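Local coordinates for Lactamase_B domain-containing protein (Bacillus lehensis G1, PDB 7EV5) that binds two zinc ions in a metallo-beta-lactamase fold and probably hydrolyses beta-lactams as a B3 enzyme, with a second activity akin to glyoxalase II, at residues 10-15 / 189-194; 53-58 / 78-83; 129-134 / 157-162; 150-155 / 185-190. One frame throughout, in Å; residues are numbered along the deposited sequence. Where two conformers were deposited one is given.

Interaction 1. Residues 10-15 / 189-194. With ZN (zinc ion), chain C.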
loop_
_atom_site.group_PDB
_atom_site.type_symbol
_atom_site.label_atom_id
_atom_site.label_comp_id
_atom_site.label_asym_id
_atom_site.label_seq_id
_atom_site.Cartn_x
_atom_site.Cartn_y
_atom_site.Cartn_z
ATOM N N ILE A 10 -8.280 1.031 12.514
ATOM C CA ILE A 10 -6.829 1.197 12.533
ATOM C C ILE A 10 -6.405 2.517 11.900
ATOM O O ILE A 10 -5.315 3.029 12.197
ATOM C CB ILE A 10 -6.157 -0.016 11.856
ATOM C CG1 ILE A 10 -6.690 -1.325 12.444
ATOM C CG2 ILE A 10 -4.631 0.058 11.965
ATOM C CD1 ILE A 10 -6.300 -1.548 13.885
ATOM N N GLN A 11 -7.251 3.090 11.041
ATOM C CA GLN A 11 -6.979 4.342 10.338
ATOM C C GLN A 11 -5.834 4.215 9.337
ATOM O O GLN A 11 -5.152 5.199 9.038
ATOM C CB GLN A 11 -6.777 5.527 11.289
ATOM C CG GLN A 11 -8.064 5.960 11.995
ATOM C CD GLN A 11 -8.996 6.728 11.071
ATOM O OE1 GLN A 11 -8.785 7.910 10.807
ATOM N NE2 GLN A 11 -10.024 6.059 10.571
ATOM N N THR A 12 -5.635 3.004 8.817
ATOM C CA THR A 12 -4.674 2.784 7.747
ATOM C C THR A 12 -4.982 3.691 6.565
ATOM O O THR A 12 -6.145 3.863 6.176
ATOM C CB THR A 12 -4.772 1.329 7.309
ATOM O OG1 THR A 12 -4.500 0.495 8.443
ATOM C CG2 THR A 12 -3.756 1.000 6.205
ATOM N N ASN A 13 -3.929 4.255 5.979
ATOM C CA ASN A 13 -4.084 5.181 4.857
ATOM C C ASN A 13 -4.320 4.399 3.572
ATOM O O ASN A 13 -3.412 3.725 3.073
ATOM C CB ASN A 13 -2.822 6.017 4.683
ATOM C CG ASN A 13 -2.563 6.938 5.843
ATOM O OD1 ASN A 13 -3.479 7.590 6.338
ATOM N ND2 ASN A 13 -1.313 7.015 6.277
ATOM N N ALA A 14 -5.525 4.493 3.025
ATOM C CA ALA A 14 -5.682 4.234 1.604
ATOM C C ALA A 14 -5.223 5.465 0.841
ATOM O O ALA A 14 -5.101 6.558 1.394
ATOM C CB ALA A 14 -7.151 3.973 1.266
ATOM N N TYR A 15 -4.973 5.289 -0.449
ATOM C CA TYR A 15 -4.654 6.416 -1.315
ATOM C C TYR A 15 -5.460 6.306 -2.593
ATOM O O TYR A 15 -5.652 5.210 -3.122
ATOM C CB TYR A 15 -3.149 6.494 -1.658
ATOM C CG TYR A 15 -2.345 6.806 -0.436
ATOM C CD1 TYR A 15 -2.185 8.114 -0.007
ATOM C CD2 TYR A 15 -1.791 5.793 0.328
ATOM C CE1 TYR A 15 -1.484 8.401 1.136
ATOM C CE2 TYR A 15 -1.098 6.072 1.488
ATOM C CZ TYR A 15 -0.934 7.384 1.883
ATOM O OH TYR A 15 -0.241 7.693 3.042
ATOM N N SER A 189 2.719 6.504 3.051
ATOM C CA SER A 189 2.839 5.262 3.796
ATOM C C SER A 189 1.499 4.827 4.370
ATOM O O SER A 189 0.488 5.524 4.286
ATOM C CB SER A 189 3.869 5.422 4.915
ATOM O OG SER A 189 3.344 6.245 5.941
ATOM N N GLY A 190 1.499 3.625 4.940
ATOM C CA GLY A 190 0.264 3.035 5.411
ATOM C C GLY A 190 -0.270 3.619 6.700
ATOM O O GLY A 190 -1.438 3.396 7.010
ATOM N N HIS A 191 0.553 4.325 7.471
ATOM C CA HIS A 191 0.108 4.786 8.783
ATOM C C HIS A 191 0.727 6.141 9.079
ATOM O O HIS A 191 1.936 6.308 8.922
ATOM C CB HIS A 191 0.506 3.764 9.863
ATOM C CG HIS A 191 -0.084 2.401 9.633
ATOM N ND1 HIS A 191 -1.326 2.040 10.103
ATOM C CD2 HIS A 191 0.382 1.327 8.947
ATOM C CE1 HIS A 191 -1.601 0.805 9.728
ATOM N NE2 HIS A 191 -0.582 0.349 9.018
ATOM N N GLY A 192 -0.094 7.101 9.509
ATOM C CA GLY A 192 0.414 8.391 9.925
ATOM C C GLY A 192 0.579 9.385 8.792
ATOM O O GLY A 192 0.162 9.147 7.652
ATOM N N PRO A 193 1.213 10.518 9.093
ATOM C CA PRO A 193 1.286 11.622 8.128
ATOM C C PRO A 193 2.194 11.335 6.942
ATOM O O PRO A 193 3.102 10.504 6.991
ATOM C CB PRO A 193 1.866 12.778 8.959
ATOM C CG PRO A 193 1.599 12.420 10.377
ATOM C CD PRO A 193 1.653 10.918 10.440
ATOM N N LEU A 194 1.949 12.081 5.866
ATOM C CA LEU A 194 2.869 12.094 4.739
ATOM C C LEU A 194 4.225 12.643 5.169
ATOM O O LEU A 194 4.340 13.415 6.123
ATOM C CB LEU A 194 2.309 12.976 3.625
ATOM C CG LEU A 194 1.024 12.526 2.943
ATOM C CD1 LEU A 194 0.546 13.619 2.010
ATOM C CD2 LEU A 194 1.249 11.221 2.178
HETATM ZN ZN ZN C . -0.550 -1.419 8.031
HETATM O O HOH W 1 -2.818 4.090 11.442
HETATM O O HOH W 2 -2.938 6.574 9.772
HETATM O O HOH W 3 -0.216 -3.342 8.475
#
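The carbonyl oxygen of S189 takes two hydrogen bonds from side chains of strand 12-18. Y15 OH approaches S189 O at 2.6 Å, in the carbonyl plane and on a lone pair. N13 ND2 comes to S189 O from above that plane, with the oxygen close to the amide plane of N13. G190 O accepts the backbone N of N13 at 2.8 Å in a nearly straight bond (171°). H191 turns its CE1 to T12 OG1 at 3.2 Å and to I10 CG2, the latter at the ring edge. Its ND1 donates to a water that in turn donates to I10 O. Its NE2 binds a zinc ion at 2.0 Å. T12 OG1 has its own polar partner in D58, another ligand of this zinc. G192 O receives the second bond of N13 ND2, at 2.9 Å and on a lone pair. N13 CG lies beside the backbone N (chi1 -65°), and from there the amide reaches both carbonyls. G192 N reaches Q11 O through a second water. The contact joins the loop between strands 186-189 and 195-196 to strand 12-18. Q4 and P6 of strand 2-7 lie against N13, and F147 of strand 145-149 meets the Y15 ring.

Interaction 2. Residues 53-58 / 78-83. With ZN (zinc ion), chain B; ZN (zinc ion), chain C.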
loop_
_atom_site.group_PDB
_atom_site.type_symbol
_atom_site.label_atom_id
_atom_site.label_comp_id
_atom_site.label_asym_id
_atom_site.label_seq_id
_atom_site.Cartn_x
_atom_site.Cartn_y
_atom_site.Cartn_z
ATOM N N THR A 53 -0.076 -2.663 -1.427
ATOM C CA THR A 53 1.315 -2.720 -0.994
ATOM C C THR A 53 1.609 -4.045 -0.314
ATOM O O THR A 53 2.721 -4.579 -0.431
ATOM C CB THR A 53 1.657 -1.552 -0.056
ATOM O OG1 THR A 53 0.913 -1.662 1.169
ATOM C CG2 THR A 53 1.382 -0.219 -0.723
ATOM N N HIS A 54 0.631 -4.575 0.415
ATOM C CA HIS A 54 0.724 -5.855 1.103
ATOM C C HIS A 54 -0.675 -6.237 1.563
ATOM O O HIS A 54 -1.625 -5.454 1.432
ATOM C CB HIS A 54 1.774 -5.870 2.235
ATOM C CG HIS A 54 1.476 -4.990 3.425
ATOM N ND1 HIS A 54 1.256 -3.632 3.336
ATOM C CD2 HIS A 54 1.458 -5.284 4.748
ATOM C CE1 HIS A 54 1.097 -3.132 4.551
ATOM N NE2 HIS A 54 1.197 -4.117 5.425
ATOM N N ALA A 55 -0.794 -7.445 2.116
ATOM C CA ALA A 55 -2.100 -8.036 2.374
ATOM C C ALA A 55 -2.417 -8.185 3.853
ATOM O O ALA A 55 -3.273 -8.997 4.219
ATOM C CB ALA A 55 -2.269 -9.364 1.636
ATOM N N HIS A 56 -1.770 -7.405 4.712
ATOM C CA HIS A 56 -2.239 -7.348 6.090
ATOM C C HIS A 56 -3.689 -6.883 6.123
ATOM O O HIS A 56 -4.131 -6.082 5.292
ATOM C CB HIS A 56 -1.380 -6.391 6.919
ATOM C CG HIS A 56 -0.112 -7.001 7.413
ATOM N ND1 HIS A 56 1.009 -6.252 7.685
ATOM C CD2 HIS A 56 0.213 -8.284 7.692
ATOM C CE1 HIS A 56 1.972 -7.043 8.119
ATOM N NE2 HIS A 56 1.518 -8.282 8.125
ATOM N N PHE A 57 -4.424 -7.392 7.117
ATOM C CA PHE A 57 -5.870 -7.165 7.193
ATOM C C PHE A 57 -6.235 -5.681 7.131
ATOM O O PHE A 57 -7.284 -5.316 6.582
ATOM C CB PHE A 57 -6.432 -7.799 8.473
ATOM C CG PHE A 57 -6.070 -7.044 9.731
ATOM C CD1 PHE A 57 -6.943 -6.106 10.285
ATOM C CD2 PHE A 57 -4.845 -7.257 10.349
ATOM C CE1 PHE A 57 -6.597 -5.410 11.432
ATOM C CE2 PHE A 57 -4.491 -6.561 11.497
ATOM C CZ PHE A 57 -5.368 -5.632 12.040
ATOM N N ASP A 58 -5.415 -4.812 7.726
ATOM C CA ASP A 58 -5.753 -3.398 7.807
ATOM C C ASP A 58 -5.599 -2.683 6.476
ATOM O O ASP A 58 -5.970 -1.510 6.370
ATOM C CB ASP A 58 -4.940 -2.709 8.919
ATOM C CG ASP A 58 -3.435 -2.813 8.710
ATOM O OD1 ASP A 58 -2.928 -3.957 8.613
ATOM O OD2 ASP A 58 -2.780 -1.741 8.676
ATOM N N THR A 78 2.894 -12.131 -5.261
ATOM C CA THR A 78 2.625 -13.565 -5.156
ATOM C C THR A 78 3.008 -14.140 -3.795
ATOM O O THR A 78 2.398 -15.121 -3.345
ATOM C CB THR A 78 3.331 -14.310 -6.299
ATOM O OG1 THR A 78 2.774 -15.626 -6.422
ATOM C CG2 THR A 78 4.836 -14.415 -6.070
ATOM N N LYS A 79 3.992 -13.553 -3.110
ATOM C CA LYS A 79 4.388 -14.123 -1.830
ATOM C C LYS A 79 3.287 -14.025 -0.782
ATOM O O LYS A 79 3.326 -14.769 0.204
ATOM C CB LYS A 79 5.679 -13.488 -1.329
ATOM C CG LYS A 79 6.923 -14.009 -2.030
ATOM C CD LYS A 79 8.108 -13.088 -1.776
ATOM C CE LYS A 79 9.343 -13.525 -2.551
ATOM N NZ LYS A 79 9.599 -14.985 -2.377
ATOM N N GLU A 80 2.306 -13.140 -0.975
ATOM C CA GLU A 80 1.182 -13.008 -0.054
ATOM C C GLU A 80 -0.149 -13.413 -0.682
ATOM O O GLU A 80 -1.207 -13.069 -0.154
ATOM C CB GLU A 80 1.124 -11.589 0.524
ATOM C CG GLU A 80 2.282 -11.320 1.480
ATOM C CD GLU A 80 2.355 -9.879 1.946
ATOM O OE1 GLU A 80 1.347 -9.158 1.851
ATOM O OE2 GLU A 80 3.432 -9.467 2.407
ATOM N N ARG A 81 -0.115 -14.174 -1.780
ATOM C CA ARG A 81 -1.344 -14.501 -2.500
ATOM C C ARG A 81 -2.352 -15.255 -1.640
ATOM O O ARG A 81 -3.562 -15.095 -1.833
ATOM C CB ARG A 81 -1.017 -15.286 -3.775
ATOM C CG ARG A 81 -0.456 -16.698 -3.568
ATOM C CD ARG A 81 -0.249 -17.401 -4.931
ATOM N NE ARG A 81 0.489 -18.657 -4.824
ATOM C CZ ARG A 81 -0.068 -19.860 -4.732
ATOM N NH1 ARG A 81 -1.391 -19.992 -4.713
ATOM N NH2 ARG A 81 0.711 -20.931 -4.645
ATOM N N HIS A 82 -1.885 -16.070 -0.690
ATOM C CA HIS A 82 -2.792 -16.788 0.195
ATOM C C HIS A 82 -3.329 -15.924 1.325
ATOM O O HIS A 82 -4.254 -16.355 2.023
ATOM C CB HIS A 82 -2.079 -17.983 0.837
ATOM C CG HIS A 82 -1.600 -19.007 -0.142
ATOM N ND1 HIS A 82 -2.451 -19.672 -0.999
ATOM C CD2 HIS A 82 -0.359 -19.478 -0.401
ATOM C CE1 HIS A 82 -1.752 -20.510 -1.743
ATOM N NE2 HIS A 82 -0.481 -20.414 -1.399
ATOM N N TRP A 83 -2.773 -14.732 1.534
ATOM C CA TRP A 83 -3.124 -13.959 2.720
ATOM C C TRP A 83 -4.495 -13.306 2.620
ATOM O O TRP A 83 -5.124 -13.050 3.651
ATOM C CB TRP A 83 -2.088 -12.862 2.957
ATOM C CG TRP A 83 -0.776 -13.362 3.469
ATOM C CD1 TRP A 83 -0.242 -14.608 3.310
ATOM C CD2 TRP A 83 0.174 -12.608 4.213
ATOM N NE1 TRP A 83 0.992 -14.677 3.919
ATOM C CE2 TRP A 83 1.266 -13.462 4.493
ATOM C CE3 TRP A 83 0.201 -11.299 4.684
ATOM C CZ2 TRP A 83 2.385 -13.034 5.219
ATOM C CZ3 TRP A 83 1.312 -10.877 5.408
ATOM C CH2 TRP A 83 2.388 -11.749 5.665
HETATM ZN ZN ZN B . 1.238 -4.157 7.490
HETATM ZN ZN ZN C . -0.550 -1.419 8.031
HETATM O O HOH W 3 -0.216 -3.342 8.475
#
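One hydrogen bond joins the two loops: the backbone N of A55 donates to E80 OE1 at 2.8 Å. The carboxylate oxygen is met nearly along its C-O axis. The chain of E80 is extended beyond CG (chi2 173°), which carries the carboxylate across to the metal-binding loop. OE1 also lies 3.3 Å from H54 CB. The other oxygen, OE2, is held by S132 OG and G134 N, so both oxygens of this buried acid have donors.

Apolar packing comes next. A55 CB meets W83 CB at 3.7 Å. The six-membered ring of W83 lies beside the imidazole of H56, with planes 26° apart but slid so far that they barely overlap. W83 CZ3 touches H56 CD2 at 3.6 Å. E80 CG covers one face of the W83 ring, over its centre.

Metal bonds hold the other side. H54 NE2 and H56 ND1 both bind the same zinc ion, each at 2.1 Å. H54 ND1 donates to T53 OG1 at 2.9 Å, in the ring plane, which fixes the rotation of the ring. D58 OD2 binds the second zinc. This is the HxHxDH motif of the metallo-beta-lactamase fold, with E80 and W83 packed behind its first two histidines as second-shell residues.

Interaction 3. Residues 129-134 / 157-162. With ZN (zinc ion), chain B.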
loop_
_atom_site.group_PDB
_atom_site.type_symbol
_atom_site.label_atom_id
_atom_site.label_comp_id
_atom_site.label_asym_id
_atom_site.label_seq_id
_atom_site.Cartn_x
_atom_site.Cartn_y
_atom_site.Cartn_z
ATOM N N PRO A 129 10.482 -6.004 1.064
ATOM C CA PRO A 129 10.084 -6.825 2.219
ATOM C C PRO A 129 10.751 -6.424 3.525
ATOM O O PRO A 129 11.621 -5.549 3.567
ATOM C CB PRO A 129 10.512 -8.237 1.795
ATOM C CG PRO A 129 11.729 -7.979 0.924
ATOM C CD PRO A 129 11.321 -6.767 0.119
ATOM N N GLY A 130 10.352 -7.087 4.608
ATOM C CA GLY A 130 10.870 -6.804 5.933
ATOM C C GLY A 130 9.748 -6.657 6.935
ATOM O O GLY A 130 9.771 -7.271 8.004
ATOM N N HIS A 131 8.766 -5.810 6.607
ATOM C CA HIS A 131 7.520 -5.776 7.364
ATOM C C HIS A 131 6.611 -6.942 6.966
ATOM O O HIS A 131 5.922 -7.519 7.817
ATOM C CB HIS A 131 6.843 -4.414 7.158
ATOM C CG HIS A 131 5.433 -4.336 7.662
ATOM N ND1 HIS A 131 5.111 -4.134 8.988
ATOM C CD2 HIS A 131 4.258 -4.394 6.997
ATOM C CE1 HIS A 131 3.798 -4.082 9.121
ATOM N NE2 HIS A 131 3.251 -4.243 7.926
ATOM N N SER A 132 6.616 -7.320 5.690
ATOM C CA SER A 132 5.899 -8.502 5.233
ATOM C C SER A 132 6.590 -8.990 3.968
ATOM O O SER A 132 7.247 -8.196 3.278
ATOM C CB SER A 132 4.405 -8.215 4.979
ATOM O OG SER A 132 4.199 -7.433 3.814
ATOM N N PRO A 133 6.487 -10.284 3.643
ATOM C CA PRO A 133 7.318 -10.841 2.565
ATOM C C PRO A 133 6.896 -10.407 1.176
ATOM O O PRO A 133 7.724 -10.452 0.256
ATOM C CB PRO A 133 7.160 -12.361 2.741
ATOM C CG PRO A 133 5.856 -12.521 3.468
ATOM C CD PRO A 133 5.766 -11.335 4.382
ATOM N N GLY A 134 5.644 -10.007 0.994
ATOM C CA GLY A 134 5.176 -9.560 -0.301
ATOM C C GLY A 134 4.965 -8.061 -0.362
ATOM O O GLY A 134 4.254 -7.561 -1.232
ATOM N N ILE A 157 9.691 3.322 11.403
ATOM C CA ILE A 157 9.748 2.328 10.341
ATOM C C ILE A 157 8.775 1.201 10.669
ATOM O O ILE A 157 8.256 1.095 11.782
ATOM C CB ILE A 157 11.175 1.793 10.084
ATOM C CG1 ILE A 157 11.714 1.050 11.310
ATOM C CG2 ILE A 157 12.108 2.929 9.692
ATOM C CD1 ILE A 157 13.090 0.444 11.071
ATOM N N GLY A 158 8.518 0.356 9.674
ATOM C CA GLY A 158 7.550 -0.707 9.861
ATOM C C GLY A 158 7.934 -1.675 10.964
ATOM O O GLY A 158 9.109 -1.995 11.179
ATOM N N ARG A 159 6.917 -2.168 11.667
ATOM C CA ARG A 159 7.159 -3.224 12.638
ATOM C C ARG A 159 7.603 -4.490 11.912
ATOM O O ARG A 159 7.171 -4.778 10.792
ATOM C CB ARG A 159 5.913 -3.491 13.492
ATOM C CG ARG A 159 4.709 -4.016 12.727
ATOM C CD ARG A 159 3.435 -3.906 13.563
ATOM N NE ARG A 159 3.460 -4.809 14.704
ATOM C CZ ARG A 159 2.446 -4.989 15.546
ATOM N NH1 ARG A 159 1.304 -4.322 15.388
ATOM N NH2 ARG A 159 2.580 -5.846 16.544
ATOM N N THR A 160 8.498 -5.243 12.548
ATOM C CA THR A 160 9.076 -6.444 11.961
ATOM C C THR A 160 8.791 -7.685 12.800
ATOM O O THR A 160 9.469 -8.707 12.642
ATOM C CB THR A 160 10.574 -6.261 11.723
ATOM O OG1 THR A 160 11.209 -5.870 12.947
ATOM C CG2 THR A 160 10.787 -5.189 10.702
ATOM N N ASP A 161 7.765 -7.623 13.652
ATOM C CA ASP A 161 7.405 -8.696 14.565
ATOM C C ASP A 161 6.220 -9.535 14.089
ATOM O O ASP A 161 5.754 -10.400 14.838
ATOM C CB ASP A 161 7.115 -8.127 15.958
ATOM C CG ASP A 161 6.027 -7.056 15.949
ATOM O OD1 ASP A 161 5.782 -6.441 14.892
ATOM O OD2 ASP A 161 5.413 -6.823 17.014
ATOM N N LEU A 162 5.718 -9.306 12.874
ATOM C CA LEU A 162 4.571 -10.048 12.366
ATOM C C LEU A 162 5.023 -11.222 11.484
ATOM O O LEU A 162 6.213 -11.547 11.411
ATOM C CB LEU A 162 3.574 -9.094 11.700
ATOM C CG LEU A 162 3.140 -7.880 12.521
ATOM C CD1 LEU A 162 2.145 -6.992 11.755
ATOM C CD2 LEU A 162 2.559 -8.310 13.860
HETATM ZN ZN ZN B . 1.238 -4.157 7.490
HETATM O O HOH W 4 6.269 -7.425 10.627
HETATM O O HOH W 3 -0.216 -3.342 8.475
#
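The imidazole of H131 is set between a zinc ion and the backbone of R159. Its CG stands anti to the backbone N (chi1 169°), and from there the ring spans the gap between the metal and R159 O. NE2 binds the zinc at 2.1 Å. ND1 donates to R159 O at 2.8 Å, with an N-H...O angle of 150°. The donor lies in the carbonyl plane, on a lone pair, while the oxygen is somewhat tilted from the ring plane.

The side chain of R159 crosses the histidine at a slant. Of this side chain, CG makes the touch, 3.7 Å from H131 CE1, in the ring plane at the edge. The guanidinium is further away, and its plane is turned 49° from the imidazole. It grips D161 side-on in a salt bridge, R159 NE to D161 OD1 at 2.8 Å and R159 NH2 to D161 OD2. L162 CD2 lies over one face of this guanidinium, toward the rim. T160 CG2 rests against G130 O at 3.6 Å.

A water ties the two loops together. It donates to H131 O and to R159 O, and accepts from L162 N. R159 O therefore takes both the histidine and this water.

H54 and H56 bind the same zinc, and D150 belongs to its site as well. R159 O is a second-shell group here. With NE2 taken by the zinc, ND1 is the nitrogen that donates, and R159 O receives it and helps fix the ring rotation. The carbonyl would probably also make the histidine a somewhat stronger electron donor to the zinc.

Interaction 4. Residues 150-155 / 185-190. With ZN (zinc ion), chain C.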
loop_
_atom_site.group_PDB
_atom_site.type_symbol
_atom_site.label_atom_id
_atom_site.label_comp_id
_atom_site.label_asym_id
_atom_site.label_seq_id
_atom_site.Cartn_x
_atom_site.Cartn_y
_atom_site.Cartn_z
ATOM N N ASP A 150 3.976 -0.128 4.533
ATOM C CA ASP A 150 4.391 -0.067 5.929
ATOM C C ASP A 150 5.894 -0.215 6.102
ATOM O O ASP A 150 6.347 -0.666 7.151
ATOM C CB ASP A 150 3.631 -1.097 6.768
ATOM C CG ASP A 150 2.150 -0.769 6.911
ATOM O OD1 ASP A 150 1.689 0.227 6.319
ATOM O OD2 ASP A 150 1.447 -1.545 7.595
ATOM N N VAL A 151 6.679 0.195 5.111
ATOM C CA VAL A 151 8.130 0.102 5.232
ATOM C C VAL A 151 8.690 1.277 6.027
ATOM O O VAL A 151 9.476 1.098 6.967
ATOM C CB VAL A 151 8.746 0.009 3.824
ATOM C CG1 VAL A 151 10.251 0.116 3.894
ATOM C CG2 VAL A 151 8.340 -1.307 3.163
ATOM N N LEU A 152 8.297 2.492 5.653
ATOM C CA LEU A 152 8.893 3.725 6.156
ATOM C C LEU A 152 7.770 4.688 6.495
ATOM O O LEU A 152 6.920 4.973 5.647
ATOM C CB LEU A 152 9.798 4.352 5.087
ATOM C CG LEU A 152 10.432 5.708 5.397
ATOM C CD1 LEU A 152 11.357 5.620 6.611
ATOM C CD2 LEU A 152 11.165 6.260 4.188
ATOM N N PHE A 153 7.761 5.193 7.726
ATOM C CA PHE A 153 6.767 6.167 8.144
ATOM C C PHE A 153 7.473 7.466 8.484
ATOM O O PHE A 153 8.703 7.540 8.540
ATOM C CB PHE A 153 6.029 5.691 9.399
ATOM C CG PHE A 153 5.413 4.324 9.272
ATOM C CD1 PHE A 153 4.413 4.073 8.338
ATOM C CD2 PHE A 153 5.806 3.290 10.113
ATOM C CE1 PHE A 153 3.828 2.806 8.241
ATOM C CE2 PHE A 153 5.227 2.026 10.020
ATOM C CZ PHE A 153 4.237 1.778 9.077
ATOM N N GLN A 154 6.681 8.507 8.716
ATOM C CA GLN A 154 7.222 9.731 9.286
ATOM C C GLN A 154 7.688 9.433 10.705
ATOM O O GLN A 154 6.880 9.093 11.571
ATOM C CB GLN A 154 6.143 10.806 9.296
ATOM C CG GLN A 154 6.650 12.167 9.728
ATOM C CD GLN A 154 5.517 13.130 9.981
ATOM O OE1 GLN A 154 4.718 12.940 10.903
ATOM N NE2 GLN A 154 5.420 14.160 9.146
ATOM N N GLN A 155 8.999 9.510 10.932
ATOM C CA GLN A 155 9.639 9.332 12.239
ATOM C C GLN A 155 9.708 7.893 12.747
ATOM O O GLN A 155 10.139 7.678 13.887
ATOM C CB GLN A 155 9.045 10.240 13.329
ATOM C CG GLN A 155 9.390 11.708 13.176
ATOM C CD GLN A 155 10.865 11.965 13.390
ATOM O OE1 GLN A 155 11.575 12.371 12.471
ATOM N NE2 GLN A 155 11.336 11.721 14.605
ATOM N N THR A 185 10.626 13.214 -3.142
ATOM C CA THR A 185 9.558 12.229 -3.280
ATOM C C THR A 185 8.736 12.141 -2.004
ATOM O O THR A 185 9.277 11.962 -0.911
ATOM C CB THR A 185 10.162 10.855 -3.564
ATOM O OG1 THR A 185 11.015 10.936 -4.708
ATOM C CG2 THR A 185 9.052 9.839 -3.847
ATOM N N ILE A 186 7.414 12.249 -2.150
ATOM C CA ILE A 186 6.533 12.066 -1.003
ATOM C C ILE A 186 6.473 10.587 -0.651
ATOM O O ILE A 186 6.297 9.729 -1.527
ATOM C CB ILE A 186 5.140 12.632 -1.307
ATOM C CG1 ILE A 186 5.196 14.165 -1.330
ATOM C CG2 ILE A 186 4.116 12.137 -0.299
ATOM C CD1 ILE A 186 3.928 14.813 -1.876
ATOM N N VAL A 187 6.660 10.281 0.632
ATOM C CA VAL A 187 6.476 8.927 1.147
ATOM C C VAL A 187 5.030 8.833 1.619
ATOM O O VAL A 187 4.654 9.406 2.650
ATOM C CB VAL A 187 7.476 8.598 2.256
ATOM C CG1 VAL A 187 7.199 7.212 2.840
ATOM C CG2 VAL A 187 8.890 8.657 1.707
ATOM N N ALA A 188 4.199 8.154 0.826
ATOM C CA ALA A 188 2.779 7.968 1.132
ATOM C C ALA A 188 2.668 6.569 1.727
ATOM O O ALA A 188 2.559 5.571 1.013
ATOM C CB ALA A 188 1.930 8.146 -0.125
ATOM N N SER A 189 2.719 6.504 3.051
ATOM C CA SER A 189 2.839 5.262 3.796
ATOM C C SER A 189 1.499 4.827 4.370
ATOM O O SER A 189 0.488 5.524 4.286
ATOM C CB SER A 189 3.869 5.422 4.915
ATOM O OG SER A 189 3.344 6.245 5.941
ATOM N N GLY A 190 1.499 3.625 4.940
ATOM C CA GLY A 190 0.264 3.035 5.411
ATOM C C GLY A 190 -0.270 3.619 6.700
ATOM O O GLY A 190 -1.438 3.396 7.010
HETATM ZN ZN ZN C . -0.550 -1.419 8.031
HETATM O O HOH W 3 -0.216 -3.342 8.475
#
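The ring of F153 meets this contact with its edge. S189 OG lies in the ring plane, 3.4 Å from F153 CD1, and S189 CB lies 3.7 Å from the same atom. G190 N is also near the plane, 4.1 Å from F153 CE1. The carboxyl carbon of D150 is at the edge too. F153 CG stands anti to the carbonyl carbon (chi1 -54°), and from there the ring turns its CD1-CE1 edge to S189 and G190.

The carboxylate of D150 is the second flat group. OD2 binds the zinc ion at 2.0 Å. OD1 packs against G190 CA at 3.3 Å. G190 has no CB, and this lets the carboxylate come so near its CA.

No hydrogen bond crosses the contact. The rest is packing around L152. Its carbonyl oxygen lies 3.2 Å from S189 CB and 3.6 Å from V187 CG1. The side chains of L152 and V187 cross at about a right angle and meet through L152 CD2 and V187 CG2, 4.1 Å apart. L152 also touches I178 of helix 167-178, and V187 touches I197 of helix 197-203. The contact packs the weakly bonded strand 152-153, which pairs with 156-157, against strand 186-189 without joining its sheet.

D150 follows strand 145-149, which runs parallel to strand 186-189 in the same sheet. H59, H191 and D58 bind the same zinc. Metal-binding residues in loops at the ends of strands are characteristic of the metallo-beta-lactamase fold. D150 belongs to both zinc sites, as the bridging aspartate of dinuclear members of this fold does.

The four contacts surround the two zinc ions. Along the chain, interactions 2 and 3 are nested within the loop closed by interaction 1. Interaction 2 comes before 3 and 4, whose segments alternate. Interactions 1 and 4 share S189 and G190, and their centres are about 8 Å apart. The centres of interactions 2 and 4 are about 18 Å apart. Interaction 1 bridges the two six-stranded sheets, and interaction 2 uses loops that follow two strands of the first. Segments 129-134 and 185-190 belong to the second sheet and its loops; 150-155 and 157-162 carry or follow the small two-stranded sheet. The metal site therefore lies where both halves of the fold meet, and one water touches both zincs.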